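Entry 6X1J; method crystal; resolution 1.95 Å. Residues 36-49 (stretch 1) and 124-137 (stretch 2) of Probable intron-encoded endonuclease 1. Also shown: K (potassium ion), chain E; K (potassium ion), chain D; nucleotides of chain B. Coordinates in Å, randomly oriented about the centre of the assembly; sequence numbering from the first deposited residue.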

ATOM      1  N   GLN A  36      -1.115   6.791   9.969  1.00 22.81           N
ATOM      2  CA  GLN A  36      -0.668   5.404   9.716  1.00 23.44           C
ATOM      3  C   GLN A  36      -1.836   4.590   9.180  1.00 27.37           C
ATOM      4  O   GLN A  36      -1.621   3.751   8.285  1.00 27.45           O
ATOM      5  CB  GLN A  36      -0.128   4.806  11.003  1.00 28.23           C
ATOM      6  CG  GLN A  36       1.222   5.398  11.365  1.00 29.51           C
ATOM      7  CD  GLN A  36       1.659   5.146  12.790  1.00 32.87           C
ATOM      8  OE1 GLN A  36       0.862   4.904  13.699  1.00 31.71           O
ATOM      9  NE2 GLN A  36       2.968   5.170  12.967  1.00 31.22           N
ATOM     10  N   GLU A  37      -3.028   4.835   9.720  1.00 27.33           N
ATOM     11  CA  GLU A  37      -4.196   3.985   9.409  1.00 28.52           C
ATOM     12  C   GLU A  37      -4.498   4.227   7.931  1.00 24.32           C
ATOM     13  O   GLU A  37      -4.648   3.232   7.220  1.00 24.11           O
ATOM     14  CB  GLU A  37      -5.375   4.306  10.329  1.00 30.10           C
ATOM     15  CG  GLU A  37      -6.581   3.425  10.088  1.00 40.02           C
ATOM     16  CD  GLU A  37      -7.889   3.985  10.638  1.00 46.78           C
ATOM     17  OE1 GLU A  37      -7.863   4.512  11.765  1.00 46.16           O
ATOM     18  OE2 GLU A  37      -8.935   3.905   9.935  1.00 49.01           O
ATOM     19  N   GLU A  38      -4.590   5.502   7.542  1.00 21.18           N
ATOM     20  CA  GLU A  38      -5.010   5.949   6.181  1.00 24.59           C
ATOM     21  C   GLU A  38      -3.924   5.572   5.190  1.00 23.85           C
ATOM     22  O   GLU A  38      -4.263   5.063   4.118  1.00 25.49           O
ATOM     23  CB  GLU A  38      -5.368   7.440   6.127  1.00 23.63           C
ATOM     24  CG  GLU A  38      -6.573   7.773   6.995  1.00 25.26           C
ATOM     25  CD  GLU A  38      -6.923   9.251   7.093  1.00 28.31           C
ATOM     26  OE1 GLU A  38      -6.464  10.050   6.242  1.00 29.16           O
ATOM     27  OE2 GLU A  38      -7.674   9.601   8.016  1.00 33.61           O
ATOM     28  N   THR A  39      -2.651   5.751   5.545  1.00 25.15           N
ATOM     29  CA  THR A  39      -1.536   5.252   4.708  1.00 25.29           C
ATOM     30  C   THR A  39      -1.752   3.746   4.459  1.00 26.07           C
ATOM     31  O   THR A  39      -1.653   3.272   3.311  1.00 26.97           O
ATOM     32  CB  THR A  39      -0.178   5.532   5.377  1.00 23.58           C
ATOM     33  OG1 THR A  39      -0.005   6.945   5.544  1.00 21.20           O
ATOM     34  CG2 THR A  39       0.930   4.961   4.544  1.00 23.97           C
ATOM     35  N   LEU A  40      -1.999   3.008   5.525  1.00 24.68           N
ATOM     36  CA  LEU A  40      -1.919   1.533   5.513  1.00 23.82           C
ATOM     37  C   LEU A  40      -3.121   1.007   4.713  1.00 24.17           C
ATOM     38  O   LEU A  40      -3.011  -0.048   4.054  1.00 24.47           O
ATOM     39  CB  LEU A  40      -1.948   1.019   6.956  1.00 25.26           C
ATOM     40  CG  LEU A  40      -2.030  -0.504   7.103  1.00 25.24           C
ATOM     41  CD1 LEU A  40      -0.985  -1.205   6.258  1.00 28.98           C
ATOM     42  CD2 LEU A  40      -1.878  -0.948   8.540  1.00 26.89           C
ATOM     43  N   ILE A  41      -4.228   1.721   4.735  1.00 22.25           N
ATOM     44  CA  ILE A  41      -5.410   1.286   3.916  1.00 26.75           C
ATOM     45  C   ILE A  41      -4.988   1.312   2.441  1.00 24.51           C
ATOM     46  O   ILE A  41      -5.313   0.354   1.701  1.00 29.55           O
ATOM     47  CB  ILE A  41      -6.641   2.162   4.214  1.00 26.48           C
ATOM     48  CG1 ILE A  41      -7.225   1.780   5.574  1.00 28.54           C
ATOM     49  CG2 ILE A  41      -7.669   2.100   3.093  1.00 23.94           C
ATOM     50  CD1 ILE A  41      -7.926   2.931   6.248  1.00 32.42           C
ATOM     51  N   GLY A  42      -4.297   2.361   2.025  1.00 23.47           N
ATOM     52  CA  GLY A  42      -3.756   2.436   0.655  1.00 25.61           C
ATOM     53  C   GLY A  42      -2.795   1.293   0.373  1.00 24.16           C
ATOM     54  O   GLY A  42      -2.907   0.674  -0.716  1.00 25.56           O
ATOM     55  N   ASN A  43      -1.868   1.009   1.296  1.00 26.71           N
ATOM     56  CA  ASN A  43      -0.765   0.056   1.040  1.00 23.89           C
ATOM     57  C   ASN A  43      -1.338  -1.359   0.905  1.00 25.61           C
ATOM     58  O   ASN A  43      -0.720  -2.181   0.197  1.00 25.56           O
ATOM     59  CB  ASN A  43       0.315   0.177   2.107  1.00 28.02           C
ATOM     60  CG  ASN A  43       1.223   1.377   1.901  1.00 30.46           C
ATOM     61  OD1 ASN A  43       1.482   2.102   2.859  1.00 32.17           O
ATOM     62  ND2 ASN A  43       1.696   1.605   0.670  1.00 27.45           N
ATOM     63  N   ILE A  44      -2.435  -1.672   1.603  1.00 25.27           N
ATOM     64  CA  ILE A  44      -3.043  -3.047   1.635  1.00 25.52           C
ATOM     65  C   ILE A  44      -3.713  -3.285   0.285  1.00 23.96           C
ATOM     66  O   ILE A  44      -3.553  -4.379  -0.305  1.00 25.70           O
ATOM     67  CB  ILE A  44      -4.022  -3.202   2.811  1.00 24.40           C
ATOM     68  CG1 ILE A  44      -3.282  -3.050   4.134  1.00 24.28           C
ATOM     69  CG2 ILE A  44      -4.773  -4.520   2.699  1.00 26.86           C
ATOM     70  CD1 ILE A  44      -4.175  -2.911   5.362  1.00 27.28           C
ATOM     71  N   LEU A  45      -4.374  -2.265  -0.216  1.00 23.43           N
ATOM     72  CA  LEU A  45      -4.950  -2.262  -1.598  1.00 24.17           C
ATOM     73  C   LEU A  45      -3.789  -2.434  -2.578  1.00 25.62           C
ATOM     74  O   LEU A  45      -3.929  -3.216  -3.517  1.00 28.18           O
ATOM     75  CB  LEU A  45      -5.714  -0.947  -1.795  1.00 22.90           C
ATOM     76  CG  LEU A  45      -7.053  -0.884  -1.044  1.00 23.39           C
ATOM     77  CD1 LEU A  45      -7.587   0.543  -1.000  1.00 22.58           C
ATOM     78  CD2 LEU A  45      -8.088  -1.839  -1.692  1.00 24.68           C
ATOM     79  N   GLY A  46      -2.630  -1.843  -2.249  1.00 27.48           N
ATOM     80  CA  GLY A  46      -1.389  -1.907  -3.040  1.00 28.01           C
ATOM     81  C   GLY A  46      -0.469  -3.082  -2.726  1.00 27.24           C
ATOM     82  O   GLY A  46      -0.880  -4.241  -2.908  1.00 28.09           O
ATOM     83  N   ASP A  47       0.772  -2.778  -2.318  1.00 25.22           N
ATOM     84  CA  ASP A  47       1.948  -3.684  -2.375  1.00 24.59           C
ATOM     85  C   ASP A  47       2.228  -4.401  -1.034  1.00 28.61           C
ATOM     86  O   ASP A  47       3.112  -5.301  -1.002  1.00 27.18           O
ATOM     87  CB  ASP A  47       3.150  -2.851  -2.811  1.00 26.65           C
ATOM     88  CG  ASP A  47       3.090  -2.457  -4.284  1.00 26.56           C
ATOM     89  OD1 ASP A  47       2.475  -3.200  -5.081  1.00 25.45           O
ATOM     90  OD2 ASP A  47       3.573  -1.381  -4.604  1.00 24.11           O
ATOM     91  N   VAL A  48       1.517  -4.074   0.046  1.00 24.35           N
ATOM     92  CA  VAL A  48       1.874  -4.619   1.375  1.00 25.97           C
ATOM     93  C   VAL A  48       1.141  -5.950   1.637  1.00 28.52           C
ATOM     94  O   VAL A  48      -0.044  -6.146   1.196  1.00 26.82           O
ATOM     95  CB  VAL A  48       1.622  -3.564   2.455  1.00 29.62           C
ATOM     96  CG1 VAL A  48       1.699  -4.176   3.823  1.00 32.82           C
ATOM     97  CG2 VAL A  48       2.630  -2.431   2.346  1.00 31.97           C
ATOM     98  N   TYR A  49       1.870  -6.863   2.259  1.00 28.87           N
ATOM     99  CA  TYR A  49       1.408  -8.147   2.849  1.00 33.07           C
ATOM    100  C   TYR A  49       1.052  -7.861   4.310  1.00 29.75           C
ATOM    101  O   TYR A  49       1.968  -7.473   5.090  1.00 27.93           O
ATOM    102  CB  TYR A  49       2.506  -9.194   2.685  1.00 31.57           C
ATOM    103  CG  TYR A  49       2.208 -10.581   3.165  1.00 36.22           C
ATOM    104  CD1 TYR A  49       0.951 -10.978   3.586  1.00 40.39           C
ATOM    105  CD2 TYR A  49       3.212 -11.532   3.150  1.00 40.31           C
ATOM    106  CE1 TYR A  49       0.697 -12.292   3.972  1.00 40.01           C
ATOM    107  CE2 TYR A  49       2.976 -12.839   3.544  1.00 40.88           C
ATOM    108  CZ  TYR A  49       1.716 -13.227   3.954  1.00 37.68           C
ATOM    109  OH  TYR A  49       1.508 -14.520   4.344  1.00 36.26           O
ATOM    110  N   LYS A 124      -7.102 -14.318   1.780  1.00 57.98           N
ATOM    111  CA  LYS A 124      -7.226 -13.468   0.570  1.00 51.51           C
ATOM    112  C   LYS A 124      -7.574 -12.051   1.023  1.00 45.27           C
ATOM    113  O   LYS A 124      -8.315 -11.897   2.023  1.00 40.34           O
ATOM    114  CB  LYS A 124      -8.270 -14.033  -0.399  1.00 59.21           C
ATOM    115  CG  LYS A 124      -7.912 -15.378  -1.023  1.00 68.16           C
ATOM    116  CD  LYS A 124      -8.708 -15.731  -2.282  1.00 75.84           C
ATOM    117  CE  LYS A 124      -9.979 -16.514  -2.003  1.00 76.86           C
ATOM    118  NZ  LYS A 124     -10.942 -15.723  -1.198  1.00 79.30           N
ATOM    119  N   LYS A 125      -7.023 -11.047   0.345  1.00 38.47           N
ATOM    120  CA  LYS A 125      -7.476  -9.641   0.469  1.00 36.19           C
ATOM    121  C   LYS A 125      -8.865  -9.575  -0.151  1.00 32.51           C
ATOM    122  O   LYS A 125      -8.960 -10.029  -1.297  1.00 29.45           O
ATOM    123  CB  LYS A 125      -6.604  -8.657  -0.314  1.00 33.38           C
ATOM    124  CG  LYS A 125      -5.434  -8.081   0.439  1.00 37.21           C
ATOM    125  CD  LYS A 125      -4.383  -7.460  -0.435  1.00 37.02           C
ATOM    126  CE  LYS A 125      -3.108  -7.188   0.312  1.00 34.76           C
ATOM    127  NZ  LYS A 125      -2.102  -6.603  -0.591  1.00 36.31           N
ATOM    128  N   ILE A 126      -9.831  -8.958   0.541  1.00 28.71           N
ATOM    129  CA  ILE A 126     -11.221  -8.789   0.046  1.00 30.70           C
ATOM    130  C   ILE A 126     -11.617  -7.329   0.234  1.00 30.03           C
ATOM    131  O   ILE A 126     -10.942  -6.600   0.997  1.00 30.86           O
ATOM    132  CB  ILE A 126     -12.209  -9.792   0.695  1.00 33.78           C
ATOM    133  CG1 ILE A 126     -12.242  -9.720   2.231  1.00 38.72           C
ATOM    134  CG2 ILE A 126     -11.884 -11.202   0.220  1.00 32.35           C
ATOM    135  CD1 ILE A 126     -13.166  -8.666   2.818  1.00 40.99           C
ATOM    136  N   ILE A 127     -12.604  -6.903  -0.541  1.00 29.09           N
ATOM    137  CA  ILE A 127     -13.138  -5.515  -0.514  1.00 31.62           C
ATOM    138  C   ILE A 127     -14.473  -5.528   0.233  1.00 33.31           C
ATOM    139  O   ILE A 127     -15.449  -6.085  -0.274  1.00 30.65           O
ATOM    140  CB  ILE A 127     -13.303  -4.956  -1.928  1.00 31.57           C
ATOM    141  CG1 ILE A 127     -11.958  -4.923  -2.674  1.00 36.33           C
ATOM    142  CG2 ILE A 127     -13.962  -3.588  -1.819  1.00 33.38           C
ATOM    143  CD1 ILE A 127     -10.870  -4.078  -1.988  1.00 29.46           C
ATOM    144  N   LYS A 128     -14.463  -4.961   1.420  1.00 35.41           N
ATOM    145  CA  LYS A 128     -15.625  -4.815   2.322  1.00 31.98           C
ATOM    146  C   LYS A 128     -16.560  -3.787   1.726  1.00 32.25           C
ATOM    147  O   LYS A 128     -16.099  -2.804   1.157  1.00 28.58           O
ATOM    148  CB  LYS A 128     -15.142  -4.406   3.718  1.00 35.10           C
ATOM    149  CG  LYS A 128     -14.630  -5.568   4.549  1.00 34.31           C
ATOM    150  CD  LYS A 128     -15.756  -6.237   5.323  1.00 37.34           C
ATOM    151  CE  LYS A 128     -15.447  -7.649   5.750  1.00 36.79           C
ATOM    152  NZ  LYS A 128     -14.452  -7.627   6.837  1.00 36.90           N
ATOM    153  N   PRO A 129     -17.896  -4.015   1.804  1.00 33.20           N
ATOM    154  CA  PRO A 129     -18.850  -3.125   1.170  1.00 32.29           C
ATOM    155  C   PRO A 129     -18.718  -1.687   1.668  1.00 33.44           C
ATOM    156  O   PRO A 129     -19.082  -0.831   0.881  1.00 31.35           O
ATOM    157  CB  PRO A 129     -20.232  -3.690   1.515  1.00 34.61           C
ATOM    158  CG  PRO A 129     -19.974  -5.139   1.924  1.00 36.70           C
ATOM    159  CD  PRO A 129     -18.546  -5.185   2.430  1.00 34.86           C
ATOM    160  N   ASP A 130     -18.168  -1.415   2.867  1.00 30.75           N
ATOM    161  CA  ASP A 130     -18.160  -0.005   3.349  1.00 30.17           C
ATOM    162  C   ASP A 130     -16.735   0.569   3.337  1.00 28.62           C
ATOM    163  O   ASP A 130     -16.496   1.659   3.971  1.00 24.97           O
ATOM    164  CB  ASP A 130     -18.823   0.136   4.716  1.00 30.89           C
ATOM    165  CG  ASP A 130     -18.030  -0.428   5.875  1.00 29.18           C
ATOM    166  OD1 ASP A 130     -17.446  -1.542   5.712  1.00 28.84           O
ATOM    167  OD2 ASP A 130     -18.033   0.235   6.937  1.00 32.66           O
ATOM    168  N   LEU A 131     -15.797  -0.174   2.766  1.00 26.07           N
ATOM    169  CA  LEU A 131     -14.374   0.275   2.720  1.00 28.71           C
ATOM    170  C   LEU A 131     -14.276   1.728   2.220  1.00 30.31           C
ATOM    171  O   LEU A 131     -13.640   2.567   2.905  1.00 25.80           O
ATOM    172  CB  LEU A 131     -13.590  -0.643   1.796  1.00 29.57           C
ATOM    173  CG  LEU A 131     -12.211  -0.123   1.375  1.00 27.26           C
ATOM    174  CD1 LEU A 131     -11.320   0.097   2.596  1.00 29.78           C
ATOM    175  CD2 LEU A 131     -11.581  -1.137   0.434  1.00 28.86           C
ATOM    176  N   VAL A 132     -14.846   2.021   1.049  1.00 26.72           N
ATOM    177  CA  VAL A 132     -14.644   3.353   0.432  1.00 30.97           C
ATOM    178  C   VAL A 132     -15.302   4.408   1.332  1.00 31.56           C
ATOM    179  O   VAL A 132     -14.607   5.374   1.743  1.00 26.77           O
ATOM    180  CB  VAL A 132     -15.176   3.412  -1.014  1.00 30.74           C
ATOM    181  CG1 VAL A 132     -15.239   4.836  -1.537  1.00 32.91           C
ATOM    182  CG2 VAL A 132     -14.354   2.545  -1.955  1.00 31.05           C
ATOM    183  N   LEU A 133     -16.570   4.187   1.702  1.00 30.58           N
ATOM    184  CA  LEU A 133     -17.361   5.204   2.430  1.00 32.05           C
ATOM    185  C   LEU A 133     -16.624   5.497   3.735  1.00 28.14           C
ATOM    186  O   LEU A 133     -16.359   6.666   4.013  1.00 29.30           O
ATOM    187  CB  LEU A 133     -18.813   4.759   2.683  1.00 36.32           C
ATOM    188  CG  LEU A 133     -19.667   5.797   3.443  1.00 44.47           C
ATOM    189  CD1 LEU A 133     -19.983   7.002   2.568  1.00 46.68           C
ATOM    190  CD2 LEU A 133     -20.969   5.221   4.031  1.00 45.54           C
ATOM    191  N   ASN A 134     -16.278   4.484   4.505  1.00 28.48           N
ATOM    192  CA  ASN A 134     -15.909   4.742   5.923  1.00 30.17           C
ATOM    193  C   ASN A 134     -14.388   4.868   6.112  1.00 31.56           C
ATOM    194  O   ASN A 134     -14.025   5.302   7.190  1.00 32.32           O
ATOM    195  CB  ASN A 134     -16.556   3.710   6.861  1.00 28.08           C
ATOM    196  CG  ASN A 134     -18.070   3.758   6.843  1.00 28.72           C
ATOM    197  OD1 ASN A 134     -18.647   4.832   6.687  1.00 28.48           O
ATOM    198  ND2 ASN A 134     -18.716   2.608   6.982  1.00 23.35           N
ATOM    199  N   TYR A 135     -13.515   4.502   5.151  1.00 31.25           N
ATOM    200  CA  TYR A 135     -12.055   4.342   5.450  1.00 33.03           C
ATOM    201  C   TYR A 135     -11.139   5.030   4.435  1.00 28.70           C
ATOM    202  O   TYR A 135     -10.149   5.586   4.915  1.00 25.76           O
ATOM    203  CB  TYR A 135     -11.636   2.868   5.562  1.00 34.39           C
ATOM    204  CG  TYR A 135     -12.336   2.158   6.693  1.00 39.28           C
ATOM    205  CD1 TYR A 135     -11.850   2.206   7.994  1.00 41.61           C
ATOM    206  CD2 TYR A 135     -13.528   1.478   6.466  1.00 38.84           C
ATOM    207  CE1 TYR A 135     -12.523   1.576   9.036  1.00 45.11           C
ATOM    208  CE2 TYR A 135     -14.214   0.853   7.494  1.00 40.58           C
ATOM    209  CZ  TYR A 135     -13.709   0.893   8.781  1.00 42.22           C
ATOM    210  OH  TYR A 135     -14.396   0.247   9.769  1.00 38.23           O
ATOM    211  N   ILE A 136     -11.400   4.936   3.119  1.00 26.15           N
ATOM    212  CA  ILE A 136     -10.457   5.476   2.093  1.00 25.10           C
ATOM    213  C   ILE A 136     -10.490   7.008   2.111  1.00 25.85           C
ATOM    214  O   ILE A 136     -11.523   7.570   1.850  1.00 26.84           O
ATOM    215  CB  ILE A 136     -10.756   4.892   0.719  1.00 25.02           C
ATOM    216  CG1 ILE A 136     -10.432   3.399   0.674  1.00 24.35           C
ATOM    217  CG2 ILE A 136      -9.999   5.676  -0.336  1.00 27.48           C
ATOM    218  CD1 ILE A 136     -10.535   2.761  -0.689  1.00 23.77           C
ATOM    219  N   THR A 137      -9.376   7.664   2.428  1.00 23.29           N
ATOM    220  CA  THR A 137      -9.220   9.131   2.249  1.00 24.21           C
ATOM    221  C   THR A 137      -8.287   9.387   1.033  1.00 22.54           C
ATOM    222  O   THR A 137      -7.764   8.441   0.418  1.00 22.46           O
ATOM    223  CB  THR A 137      -8.733   9.776   3.562  1.00 25.07           C
ATOM    224  OG1 THR A 137      -7.355   9.445   3.745  1.00 24.76           O
ATOM    225  CG2 THR A 137      -9.542   9.313   4.763  1.00 26.88           C
TER
HETATM  226  K     K E 302      -2.106  -5.398  -4.970  1.00 39.93           K
HETATM  227  K     K D 301       3.529  -1.932  -7.523  1.00 38.55           K
ATOM    228  P    DA B  16      -1.237 -10.587  -0.710  1.00 43.08           P
ATOM    229  OP1  DA B  16      -2.654 -10.706  -1.118  1.00 47.91           O
ATOM    230  OP2  DA B  16      -0.935 -10.004   0.601  1.00 53.63           O
ATOM    231  O5'  DA B  16      -0.556 -12.018  -0.899  1.00 42.52           O
ATOM    232  C5'  DA B  16      -0.027 -12.666   0.272  1.00 41.15           C
ATOM    233  C4'  DA B  16       0.594 -14.009  -0.039  1.00 40.70           C
ATOM    234  O4'  DA B  16       1.933 -13.816  -0.545  1.00 37.83           O
ATOM    235  C3'  DA B  16       0.733 -14.851   1.225  1.00 38.46           C
ATOM    236  O3'  DA B  16      -0.317 -15.819   1.172  1.00 42.86           O
ATOM    237  C2'  DA B  16       2.121 -15.456   1.137  1.00 43.22           C
ATOM    238  C1'  DA B  16       2.810 -14.790  -0.043  1.00 39.50           C
ATOM    239  N9   DA B  16       4.103 -14.150   0.193  1.00 37.06           N
ATOM    240  C8   DA B  16       4.414 -12.851   0.522  1.00 41.50           C
ATOM    241  N7   DA B  16       5.704 -12.621   0.605  1.00 37.04           N
ATOM    242  C5   DA B  16       6.278 -13.856   0.330  1.00 39.40           C
ATOM    243  C6   DA B  16       7.615 -14.284   0.239  1.00 39.33           C
ATOM    244  N6   DA B  16       8.672 -13.486   0.429  1.00 41.70           N
ATOM    245  N1   DA B  16       7.835 -15.575  -0.083  1.00 39.57           N
ATOM    246  C2   DA B  16       6.786 -16.373  -0.300  1.00 34.52           C
ATOM    247  N3   DA B  16       5.495 -16.086  -0.269  1.00 35.44           N
ATOM    248  C4   DA B  16       5.305 -14.799   0.058  1.00 35.96           C
ATOM    249  P    DC B  15       1.432  -6.621  -6.013  1.00 30.27           P
ATOM    250  OP1  DC B  15       0.959  -7.469  -7.131  1.00 32.64           O
ATOM    251  OP2  DC B  15       0.766  -5.316  -5.636  1.00 31.97           O
ATOM    252  O5'  DC B  15       1.343  -7.668  -4.856  1.00 32.89           O
ATOM    253  C5'  DC B  15       1.352  -7.428  -3.461  1.00 31.49           C
ATOM    254  C4'  DC B  15       1.134  -8.843  -2.988  1.00 32.99           C
ATOM    255  O4'  DC B  15       2.240  -9.681  -3.396  1.00 34.01           O
ATOM    256  C3'  DC B  15       0.798  -9.177  -1.528  1.00 32.80           C
ATOM    257  O3'  DC B  15      -0.506  -9.747  -1.752  1.00 40.02           O
ATOM    258  C2'  DC B  15       2.024  -9.955  -1.077  1.00 32.43           C
ATOM    259  C1'  DC B  15       2.530 -10.608  -2.369  1.00 32.07           C
ATOM    260  N1   DC B  15       3.978 -10.891  -2.414  1.00 31.62           N
ATOM    261  C2   DC B  15       4.420 -12.171  -2.790  1.00 29.71           C
ATOM    262  O2   DC B  15       3.582 -13.036  -3.082  1.00 29.17           O
ATOM    263  N3   DC B  15       5.745 -12.432  -2.798  1.00 28.25           N
ATOM    264  C4   DC B  15       6.617 -11.465  -2.502  1.00 28.24           C
ATOM    265  N4   DC B  15       7.912 -11.765  -2.526  1.00 31.51           N
ATOM    266  C5   DC B  15       6.195 -10.149  -2.147  1.00 27.56           C
ATOM    267  C6   DC B  15       4.881  -9.918  -2.084  1.00 28.70           C
HETATM  268  O   HOH W   1      -2.192  -7.666  -3.209  1.00 37.74           O
HETATM  269  O   HOH W   2       5.122  -1.641  -9.574  1.00 38.05           O
HETATM  270  O   HOH W   3       4.212  -4.436  -9.574  1.00 50.99           O
HETATM  271  O   HOH W   4      -1.612  -5.951  -7.829  1.00 31.79           O
HETATM  272  O   HOH W   5      -4.630  -5.887  -6.845  1.00 32.92           O

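Residues 36-45 form the last turns of a helix that begins earlier in the chain; Gly 46 is the first residue to leave helical phi/psi, and the backbone then runs as loop through Asp 47 and Val 48. The second stretch is mostly irregular: a type I turn from Lys 128 to Leu 131 leads into a short helix, 131-134, and Tyr 135 leaves the helical conformation. Against the first helix, CA atoms pair Glu 38 with Thr 137 at 6.6 Å, Ile 41 with Ile 136 at 6.8 Å and Ile 44 with Lys 125 at 8.0 Å. No backbone-to-backbone hydrogen bond joins the stretches, so side chains hold them together, burying 501 Å² summed over both sides.

At one end, Glu 38 (chi1 m) points toward the second stretch and accepts a hydrogen bond from Thr 137, OG1 to OE1 2.7 Å. Both residues are partly exposed, a suitable setting for a polar pair. Nearby, OE2 of Glu 37 lies at the edge of the Tyr 135 ring, 3.9 Å from CD1.

One helical turn on, Ile 41 begins the apolar middle. Its CD1 lies 3.8 Å from CB of Tyr 135, while its CG2 reaches CG1 of Ile 136 at 3.9 Å and CD1 of Leu 131 at 4.2 Å, so the branched side chain touches several neighbours at once. Leu 45 follows four residues later; its CA-to-CB bond points sideways, but the end of the side chain comes nearer. Its CD2 packs 3.6 Å from CD1 of Ile 127 and 4.1 Å from CD2 of Leu 131, and its CD1 meets CD1 of Ile 136 at 3.7 Å. Ile 136 starts away from the helix yet, with chi2 t, brings its end back to it. These aliphatic groups are buried and need no polar partners.

At the other end, Lys 125 reaches the end of the helix with chi2 to chi4 all t. Its NZ donates to O of Ile 44 at 2.7 Å and to O of Val 48 at 2.8 Å, tying together carbonyls before and after the Gly 46 break. A third bond, NZ to water 1 at 2.8 Å, leads on to the DNA, since that water donates to O3' of DC15 at 3.0 Å. The long aliphatic stem lets the buried lysine carry its charge to these acceptors, and its CE packs 3.9 Å from CG2 of Ile 44.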